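Local coordinates for protein protelomerase (PDB 4F43) that probably cuts replicated DNA at telomere junctions and rejoins the strands as covalently closed hairpin ends of a linear chromosome, at residues 1-13 with 77-89. The protein carries 1 engineered substitution. Numbering follows the deposited sequence.
Sequences DYPKTGVATSIVE and NAIREAFGDDHPM. With nucleotides of chain B.
Ser10 and Glu81 hold the helix 9-18 end of this contact, and Glu81 is the side chain to follow. Its CB leaves the backbone toward segment 1-13, CG stands anti to the backbone N (chi1 -178°), and the extended chain brings CD close to Ser10 OG. OE1 does most of the work: it accepts from Ser10 OG at 2.7 Å and from Ser10 N at 3.2 Å, both on its syn side but from opposite faces of the carboxylate plane. OE2 also has Ser10 OG nearest, with CB of the N-cap residue Ala8 beyond it at 3.6 Å. On the next residue, the methyl of Ala82 sits 3.7 Å from Val7 N.

Traced back from the helix, the N-terminal loop passes the C-terminal end of helix 65-82. Gly6 CA lies over one face of the Phe83 ring and makes a CA-H...O contact of 3.3 Å with Ala82 O. Lys4 O comes to that ring's edge, while farther back Pro3 CG rests 3.5 Å from Phe83 O. Pro3 O meets the edge of the His87 imidazole at CD2, 3.5 Å away, and His87 ND1 accepts from Met89 N, a capping bond at the start of helix 89-92.

Helix 65-82 also touches DNA: Asn77 ND2 donates to a phosphate oxygen of DA21 of chain B. The chemistry is thus lopsided: a carboxylate, probably stabilised by the partial positive charge at the N-terminus of helix 9-18, grips one end, and van der Waals contacts, the CA-H...O contact and weak water bridges hold the rest.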
loop_
_atom_site.group_PDB
_atom_site.type_symbol
_atom_site.label_atom_id
_atom_site.label_comp_id
_atom_site.label_asym_id
_atom_site.label_seq_id
_atom_site.Cartn_x
_atom_site.Cartn_y
_atom_site.Cartn_z
ATOM N N ASP A 1 6.009 32.650 -6.752
ATOM C CA ASP A 1 6.961 33.051 -7.779
ATOM C C ASP A 1 8.314 33.411 -7.181
ATOM O O ASP A 1 9.147 34.030 -7.844
ATOM C CB ASP A 1 6.417 34.231 -8.588
ATOM C CG ASP A 1 5.776 33.799 -9.893
ATOM O OD1 ASP A 1 6.321 32.888 -10.551
ATOM O OD2 ASP A 1 4.727 34.370 -10.257
ATOM N N TYR A 2 8.534 33.027 -5.927
ATOM C CA TYR A 2 9.812 33.301 -5.274
ATOM C C TYR A 2 10.975 32.568 -5.958
ATOM O O TYR A 2 12.007 33.180 -6.233
ATOM C CB TYR A 2 9.756 33.015 -3.765
ATOM C CG TYR A 2 8.951 34.020 -2.975
ATOM C CD1 TYR A 2 8.732 35.303 -3.461
ATOM C CD2 TYR A 2 8.411 33.687 -1.738
ATOM C CE1 TYR A 2 7.998 36.225 -2.739
ATOM C CE2 TYR A 2 7.676 34.602 -1.010
ATOM C CZ TYR A 2 7.472 35.869 -1.514
ATOM O OH TYR A 2 6.740 36.781 -0.790
ATOM N N PRO A 3 10.823 31.258 -6.234
ATOM C CA PRO A 3 11.823 30.663 -7.121
ATOM C C PRO A 3 11.284 30.577 -8.544
ATOM O O PRO A 3 10.174 30.084 -8.745
ATOM C CB PRO A 3 11.998 29.243 -6.555
ATOM C CG PRO A 3 11.061 29.148 -5.353
ATOM C CD PRO A 3 10.038 30.214 -5.560
ATOM N N LYS A 4 12.054 31.051 -9.517
ATOM C CA LYS A 4 11.625 30.983 -10.910
ATOM C C LYS A 4 12.329 29.859 -11.662
ATOM O O LYS A 4 11.949 29.518 -12.781
ATOM C CB LYS A 4 11.849 32.320 -11.619
ATOM C CG LYS A 4 13.277 32.826 -11.564
ATOM C CD LYS A 4 13.443 34.076 -12.410
ATOM C CE LYS A 4 14.855 34.626 -12.318
ATOM N NZ LYS A 4 15.067 35.746 -13.276
ATOM N N THR A 5 13.351 29.282 -11.038
ATOM C CA THR A 5 14.116 28.203 -11.652
ATOM C C THR A 5 14.155 26.973 -10.752
ATOM O O THR A 5 14.153 27.088 -9.527
ATOM C CB THR A 5 15.561 28.639 -11.956
ATOM O OG1 THR A 5 16.256 28.888 -10.728
ATOM C CG2 THR A 5 15.568 29.901 -12.803
ATOM N N GLY A 6 14.193 25.795 -11.365
ATOM C CA GLY A 6 14.236 24.553 -10.615
ATOM C C GLY A 6 14.398 23.325 -11.488
ATOM O O GLY A 6 14.177 23.373 -12.698
ATOM N N VAL A 7 14.785 22.216 -10.865
ATOM C CA VAL A 7 14.977 20.960 -11.580
ATOM C C VAL A 7 14.518 19.760 -10.747
ATOM O O VAL A 7 14.955 19.573 -9.611
ATOM C CB VAL A 7 16.450 20.778 -12.012
ATOM C CG1 VAL A 7 17.395 21.157 -10.878
ATOM C CG2 VAL A 7 16.701 19.353 -12.488
ATOM N N ALA A 8 13.624 18.959 -11.316
ATOM C CA ALA A 8 13.159 17.743 -10.662
ATOM C C ALA A 8 14.150 16.617 -10.924
ATOM O O ALA A 8 14.030 15.890 -11.910
ATOM C CB ALA A 8 11.774 17.366 -11.157
ATOM N N THR A 9 15.125 16.480 -10.030
ATOM C CA THR A 9 16.241 15.558 -10.221
ATOM C C THR A 9 15.800 14.100 -10.334
ATOM O O THR A 9 16.470 13.293 -10.977
ATOM C CB THR A 9 17.267 15.679 -9.078
ATOM O OG1 THR A 9 17.297 17.028 -8.595
ATOM C CG2 THR A 9 18.657 15.284 -9.560
ATOM N N SER A 10 14.676 13.770 -9.706
ATOM C CA SER A 10 14.148 12.409 -9.732
ATOM C C SER A 10 13.854 11.959 -11.161
ATOM O O SER A 10 14.374 10.940 -11.628
ATOM C CB SER A 10 12.876 12.321 -8.888
ATOM O OG SER A 10 13.113 12.752 -7.559
ATOM N N ILE A 11 13.021 12.733 -11.847
ATOM C CA ILE A 11 12.634 12.441 -13.222
ATOM C C ILE A 11 13.856 12.378 -14.131
ATOM O O ILE A 11 14.007 11.448 -14.926
ATOM C CB ILE A 11 11.676 13.513 -13.772
ATOM C CG1 ILE A 11 10.656 13.924 -12.705
ATOM C CG2 ILE A 11 10.990 13.016 -15.034
ATOM C CD1 ILE A 11 9.718 12.812 -12.293
ATOM N N VAL A 12 14.724 13.377 -13.997
ATOM C CA VAL A 12 15.936 13.476 -14.803
ATOM C C VAL A 12 16.825 12.245 -14.652
ATOM O O VAL A 12 17.276 11.677 -15.644
ATOM C CB VAL A 12 16.744 14.741 -14.448
ATOM C CG1 VAL A 12 18.071 14.758 -15.192
ATOM C CG2 VAL A 12 15.935 15.990 -14.761
ATOM N N GLU A 13 17.069 11.834 -13.412
ATOM C CA GLU A 13 17.870 10.644 -13.149
ATOM C C GLU A 13 17.183 9.393 -13.688
ATOM O O GLU A 13 17.837 8.494 -14.223
ATOM C CB GLU A 13 18.152 10.501 -11.652
ATOM C CG GLU A 13 19.119 11.539 -11.106
ATOM C CD GLU A 13 19.293 11.445 -9.604
ATOM O OE1 GLU A 13 18.601 10.618 -8.974
ATOM O OE2 GLU A 13 20.123 12.198 -9.052
ATOM N N ASN A 77 4.075 16.728 -7.469
ATOM C CA ASN A 77 5.272 16.343 -6.730
ATOM C C ASN A 77 6.543 16.832 -7.415
ATOM O O ASN A 77 7.497 17.253 -6.755
ATOM C CB ASN A 77 5.324 14.828 -6.526
ATOM C CG ASN A 77 4.342 14.349 -5.477
ATOM O OD1 ASN A 77 4.017 15.077 -4.538
ATOM N ND2 ASN A 77 3.867 13.119 -5.628
ATOM N N ALA A 78 6.545 16.783 -8.744
ATOM C CA ALA A 78 7.674 17.282 -9.522
ATOM C C ALA A 78 7.859 18.781 -9.308
ATOM O O ALA A 78 8.983 19.265 -9.172
ATOM C CB ALA A 78 7.481 16.973 -10.996
ATOM N N ILE A 79 6.746 19.509 -9.274
ATOM C CA ILE A 79 6.774 20.947 -9.035
ATOM C C ILE A 79 7.291 21.252 -7.631
ATOM O O ILE A 79 8.119 22.146 -7.447
ATOM C CB ILE A 79 5.383 21.584 -9.220
ATOM C CG1 ILE A 79 4.879 21.373 -10.648
ATOM C CG2 ILE A 79 5.427 23.069 -8.894
ATOM C CD1 ILE A 79 3.470 21.875 -10.884
ATOM N N ARG A 80 6.800 20.503 -6.648
ATOM C CA ARG A 80 7.245 20.671 -5.267
ATOM C C ARG A 80 8.738 20.404 -5.133
ATOM O O ARG A 80 9.432 21.071 -4.364
ATOM C CB ARG A 80 6.471 19.745 -4.328
ATOM C CG ARG A 80 5.006 20.105 -4.158
ATOM C CD ARG A 80 4.344 19.196 -3.136
ATOM N NE ARG A 80 2.921 19.481 -2.981
ATOM C CZ ARG A 80 2.418 20.310 -2.074
ATOM N NH1 ARG A 80 1.109 20.506 -2.006
ATOM N NH2 ARG A 80 3.224 20.945 -1.233
ATOM N N GLU A 81 9.229 19.425 -5.887
ATOM C CA GLU A 81 10.644 19.072 -5.846
ATOM C C GLU A 81 11.509 20.134 -6.518
ATOM O O GLU A 81 12.576 20.486 -6.015
ATOM C CB GLU A 81 10.879 17.713 -6.510
ATOM C CG GLU A 81 12.326 17.248 -6.475
ATOM C CD GLU A 81 12.543 15.957 -7.241
ATOM O OE1 GLU A 81 13.621 15.346 -7.087
ATOM O OE2 GLU A 81 11.636 15.556 -8.000
ATOM N N ALA A 82 11.039 20.645 -7.651
ATOM C CA ALA A 82 11.820 21.584 -8.448
ATOM C C ALA A 82 11.845 22.997 -7.869
ATOM O O ALA A 82 12.912 23.591 -7.720
ATOM C CB ALA A 82 11.313 21.607 -9.882
ATOM N N PHE A 83 10.673 23.530 -7.540
ATOM C CA PHE A 83 10.567 24.920 -7.106
ATOM C C PHE A 83 10.308 25.055 -5.609
ATOM O O PHE A 83 11.099 25.661 -4.889
ATOM C CB PHE A 83 9.487 25.644 -7.910
ATOM C CG PHE A 83 9.683 25.551 -9.395
ATOM C CD1 PHE A 83 10.487 26.462 -10.060
ATOM C CD2 PHE A 83 9.077 24.543 -10.125
ATOM C CE1 PHE A 83 10.676 26.375 -11.426
ATOM C CE2 PHE A 83 9.264 24.449 -11.491
ATOM C CZ PHE A 83 10.063 25.366 -12.141
ATOM N N GLY A 84 9.197 24.494 -5.144
ATOM C CA GLY A 84 8.866 24.543 -3.732
ATOM C C GLY A 84 7.378 24.492 -3.450
ATOM O O GLY A 84 6.568 24.284 -4.353
ATOM N N ASP A 85 7.021 24.687 -2.185
ATOM C CA ASP A 85 5.630 24.637 -1.756
ATOM C C ASP A 85 4.984 26.018 -1.799
ATOM O O ASP A 85 3.908 26.224 -1.238
ATOM C CB ASP A 85 5.534 24.074 -0.336
ATOM C CG ASP A 85 6.130 22.686 -0.215
ATOM O OD1 ASP A 85 5.946 21.874 -1.147
ATOM O OD2 ASP A 85 6.784 22.407 0.812
ATOM N N ASP A 86 5.642 26.961 -2.463
ATOM C CA ASP A 86 5.170 28.342 -2.487
ATOM C C ASP A 86 4.829 28.805 -3.898
ATOM O O ASP A 86 4.358 29.926 -4.097
ATOM C CB ASP A 86 6.226 29.270 -1.885
ATOM C CG ASP A 86 6.923 28.659 -0.685
ATOM O OD1 ASP A 86 7.979 28.019 -0.873
ATOM O OD2 ASP A 86 6.415 28.818 0.446
ATOM N N HIS A 87 5.070 27.941 -4.878
ATOM C CA HIS A 87 4.864 28.300 -6.275
ATOM C C HIS A 87 3.379 28.335 -6.630
ATOM O O HIS A 87 2.627 27.435 -6.257
ATOM C CB HIS A 87 5.609 27.328 -7.190
ATOM C CG HIS A 87 5.945 27.901 -8.532
ATOM N ND1 HIS A 87 5.033 27.973 -9.562
ATOM C CD2 HIS A 87 7.096 28.430 -9.011
ATOM C CE1 HIS A 87 5.606 28.520 -10.618
ATOM N NE2 HIS A 87 6.858 28.806 -10.311
ATOM N N PRO A 88 2.955 29.383 -7.356
ATOM C CA PRO A 88 1.556 29.590 -7.751
ATOM C C PRO A 88 1.025 28.473 -8.646
ATOM O O PRO A 88 -0.188 28.271 -8.721
ATOM C CB PRO A 88 1.606 30.906 -8.535
ATOM C CG PRO A 88 2.830 31.596 -8.045
ATOM C CD PRO A 88 3.814 30.500 -7.785
ATOM N N MET A 89 1.927 27.761 -9.313
ATOM C CA MET A 89 1.545 26.678 -10.210
ATOM C C MET A 89 0.826 25.569 -9.456
ATOM O O MET A 89 0.013 24.842 -10.026
ATOM C CB MET A 89 2.774 26.110 -10.917
ATOM C CG MET A 89 2.445 25.296 -12.145
ATOM S SD MET A 89 1.367 26.227 -13.242
ATOM C CE MET A 89 1.434 25.216 -14.711
ATOM P P DA B 21 2.846 11.466 -1.633
ATOM O OP1 DA B 21 3.973 11.840 -0.750
ATOM O OP2 DA B 21 3.002 11.556 -3.103
ATOM O "O5'" DA B 21 2.394 9.974 -1.276
ATOM C "C5'" DA B 21 2.280 9.565 0.087
ATOM C "C4'" DA B 21 1.869 8.106 0.200
ATOM O "O4'" DA B 21 0.628 7.895 -0.518
ATOM C "C3'" DA B 21 2.846 7.091 -0.386
ATOM O "O3'" DA B 21 2.737 5.863 0.322
ATOM C "C2'" DA B 21 2.322 6.928 -1.805
ATOM C "C1'" DA B 21 0.830 6.904 -1.504
ATOM N N9 DA B 21 -0.032 7.209 -2.638
ATOM C C8 DA B 21 0.105 8.212 -3.557
ATOM N N7 DA B 21 -0.847 8.228 -4.464
ATOM C C5 DA B 21 -1.662 7.164 -4.109
ATOM C C6 DA B 21 -2.847 6.631 -4.656
ATOM N N6 DA B 21 -3.474 7.108 -5.740
ATOM N N1 DA B 21 -3.380 5.564 -4.032
ATOM C C2 DA B 21 -2.790 5.056 -2.949
ATOM N N3 DA B 21 -1.682 5.465 -2.344
ATOM C C4 DA B 21 -1.170 6.529 -2.983
HETATM O O HOH W 1 9.268 29.554 -12.698
HETATM O O HOH W 2 16.052 22.654 -8.179
#